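Local structure of putative isochorismatase (Streptomyces avermitilis, 3KL2) at residues A[45-50]-A[187-192]. The protein is of unknown function but, as an isochorismatase-family member of the cysteine hydrolase group, probably acts as a hydrolase. Residues are numbered along the deposited sequence; the frame is centred on the assembly and turned at random.
Sequences HGAVAD and AATSQE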
ATOM      1  N   HIS A  45      -6.553 -28.022  12.340  1.00 21.08           N
ATOM      2  CA  HIS A  45      -7.567 -27.980  13.386  1.00 20.26           C
ATOM      3  C   HIS A  45      -7.034 -28.489  14.724  1.00 20.11           C
ATOM      4  O   HIS A  45      -7.438 -27.971  15.768  1.00 20.04           O
ATOM      5  CB  HIS A  45      -8.790 -28.803  12.986  1.00 19.63           C
ATOM      6  CG  HIS A  45      -9.785 -28.969  14.094  1.00 18.86           C
ATOM      7  ND1 HIS A  45     -10.545 -27.918  14.574  1.00 18.09           N
ATOM      8  CD2 HIS A  45     -10.142 -30.060  14.819  1.00 16.37           C
ATOM      9  CE1 HIS A  45     -11.335 -28.357  15.544  1.00 18.08           C
ATOM     10  NE2 HIS A  45     -11.110 -29.652  15.711  1.00 18.08           N
ATOM     11  N   GLY A  46      -6.180 -29.514  14.692  1.00 19.64           N
ATOM     12  CA  GLY A  46      -5.591 -30.065  15.930  1.00 20.23           C
ATOM     13  C   GLY A  46      -4.869 -28.984  16.728  1.00 20.41           C
ATOM     14  O   GLY A  46      -4.985 -28.891  17.947  1.00 19.60           O
ATOM     15  N   ALA A  47      -4.160 -28.129  16.007  1.00 21.25           N
ATOM     16  CA  ALA A  47      -3.359 -27.060  16.623  1.00 22.08           C
ATOM     17  C   ALA A  47      -4.183 -25.917  17.266  1.00 21.75           C
ATOM     18  O   ALA A  47      -3.666 -25.201  18.096  1.00 22.53           O
ATOM     19  CB  ALA A  47      -2.354 -26.494  15.584  1.00 21.95           C
ATOM     20  N   VAL A  48      -5.453 -25.768  16.917  1.00 21.38           N
ATOM     21  CA  VAL A  48      -6.256 -24.648  17.430  1.00 21.21           C
ATOM     22  C   VAL A  48      -7.455 -25.091  18.258  1.00 21.57           C
ATOM     23  O   VAL A  48      -8.213 -24.251  18.776  1.00 21.15           O
ATOM     24  CB  VAL A  48      -6.781 -23.700  16.282  1.00 21.34           C
ATOM     25  CG1 VAL A  48      -5.614 -22.975  15.554  1.00 19.94           C
ATOM     26  CG2 VAL A  48      -7.704 -24.450  15.319  1.00 18.86           C
ATOM     27  N   ALA A  49      -7.609 -26.407  18.367  1.00 22.23           N
ATOM     28  CA  ALA A  49      -8.721 -27.035  19.035  1.00 22.69           C
ATOM     29  C   ALA A  49      -8.811 -26.573  20.489  1.00 23.36           C
ATOM     30  O   ALA A  49      -9.897 -26.148  20.922  1.00 23.20           O
ATOM     31  CB  ALA A  49      -8.598 -28.584  18.949  1.00 21.94           C
ATOM     32  N   ASP A  50      -7.697 -26.630  21.237  1.00 23.72           N
ATOM     33  CA  ASP A  50      -7.778 -26.314  22.682  1.00 24.28           C
ATOM     34  C   ASP A  50      -8.315 -24.894  22.850  1.00 24.02           C
ATOM     35  O   ASP A  50      -9.245 -24.660  23.637  1.00 23.68           O
ATOM     36  CB  ASP A  50      -6.449 -26.506  23.456  1.00 24.39           C
ATOM     37  N   ALA A 187      -8.773 -17.317  17.863  1.00 17.32           N
ATOM     38  CA  ALA A 187      -8.050 -18.468  18.379  1.00 17.69           C
ATOM     39  C   ALA A 187      -6.652 -18.562  17.777  1.00 18.31           C
ATOM     40  O   ALA A 187      -6.372 -17.998  16.716  1.00 17.23           O
ATOM     41  CB  ALA A 187      -8.843 -19.798  18.151  1.00 17.36           C
ATOM     42  N   ALA A 188      -5.783 -19.279  18.493  1.00 18.83           N
ATOM     43  CA  ALA A 188      -4.407 -19.447  18.131  1.00 19.37           C
ATOM     44  C   ALA A 188      -4.003 -20.879  18.389  1.00 20.08           C
ATOM     45  O   ALA A 188      -4.810 -21.698  18.820  1.00 18.91           O
ATOM     46  CB  ALA A 188      -3.552 -18.530  18.961  1.00 20.14           C
ATOM     47  N   THR A 189      -2.733 -21.167  18.140  1.00 20.71           N
ATOM     48  CA  THR A 189      -2.231 -22.499  18.299  1.00 21.70           C
ATOM     49  C   THR A 189      -1.798 -22.756  19.755  1.00 22.36           C
ATOM     50  O   THR A 189      -1.411 -23.854  20.092  1.00 22.47           O
ATOM     51  CB  THR A 189      -1.047 -22.747  17.322  1.00 22.22           C
ATOM     52  OG1 THR A 189      -0.035 -21.751  17.527  1.00 23.70           O
ATOM     53  CG2 THR A 189      -1.510 -22.678  15.878  1.00 19.91           C
ATOM     54  N   SER A 190      -1.835 -21.733  20.603  1.00 22.63           N
ATOM     55  CA  SER A 190      -1.442 -21.876  21.989  1.00 23.24           C
ATOM     56  C   SER A 190      -2.225 -20.883  22.810  1.00 23.05           C
ATOM     57  O   SER A 190      -2.394 -19.752  22.409  1.00 21.99           O
ATOM     58  CB  SER A 190       0.072 -21.666  22.172  1.00 23.76           C
ATOM     59  OG  SER A 190       0.369 -20.874  23.322  1.00 25.14           O
ATOM     60  N   GLN A 191      -2.697 -21.330  23.962  1.00 23.55           N
ATOM     61  CA  GLN A 191      -3.415 -20.470  24.894  1.00 24.51           C
ATOM     62  C   GLN A 191      -2.485 -19.341  25.334  1.00 24.68           C
ATOM     63  O   GLN A 191      -2.919 -18.184  25.436  1.00 24.53           O
ATOM     64  CB  GLN A 191      -3.896 -21.276  26.128  1.00 24.42           C
ATOM     65  CG  GLN A 191      -4.873 -20.527  27.038  1.00 25.99           C
ATOM     66  CD  GLN A 191      -6.259 -20.336  26.402  1.00 29.58           C
ATOM     67  OE1 GLN A 191      -6.941 -19.304  26.608  1.00 29.58           O
ATOM     68  NE2 GLN A 191      -6.666 -21.318  25.599  1.00 30.28           N
ATOM     69  N   GLU A 192      -1.216 -19.693  25.579  1.00 24.65           N
ATOM     70  CA  GLU A 192      -0.224 -18.733  26.020  1.00 25.50           C
ATOM     71  C   GLU A 192      -0.040 -17.654  24.919  1.00 25.84           C
ATOM     72  O   GLU A 192      -0.185 -16.467  25.199  1.00 25.79           O
ATOM     73  CB  GLU A 192       1.102 -19.431  26.434  1.00 25.20           C
TER
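At the C-terminal end of the parallel sheet, A188 and T189, in the loop that joins strand 178-187 to helix 191-205, lie against A47 and V48 of segment 45-50, on helix 45-55. Backbone oxygens do much of the touching. The carbonyl O of A47 approaches T189 CA at 3.1 Å, a CA-H...O contact with an angle of 147° at the hydrogen. A188 O makes a longer one to V48 CA, at 3.6 Å. No conventional hydrogen bond crosses the interface, and A47 O also comes within 3.3 Å of T189 O, a close approach of two acceptors that is no hydrogen bond. The loop belongs to the Rossmann-like α/β core of the isochorismatase fold: the A187 backbone is hydrogen-bonded to G158 of the neighbouring strand 153-159 and to T161 just after it. V48 is buried here. Its CG1, anti to the carbonyl carbon, rests on A188 O at 3.6 Å and meets T189 CG2 at 4.1 Å, and the side chain also packs on F159 and L160. Nearer the surface, the methyls A47 CB and T189 CG2 touch at 3.9 Å; T189 OG1 sits between the backbone N and the carbonyl carbon (chi1 56°), which puts CG2 beside the backbone N and against the A47 methyl. Just beyond, S190 is the N-cap of helix 191-205, its OG hydrogen-bonded to the backbone N of E193.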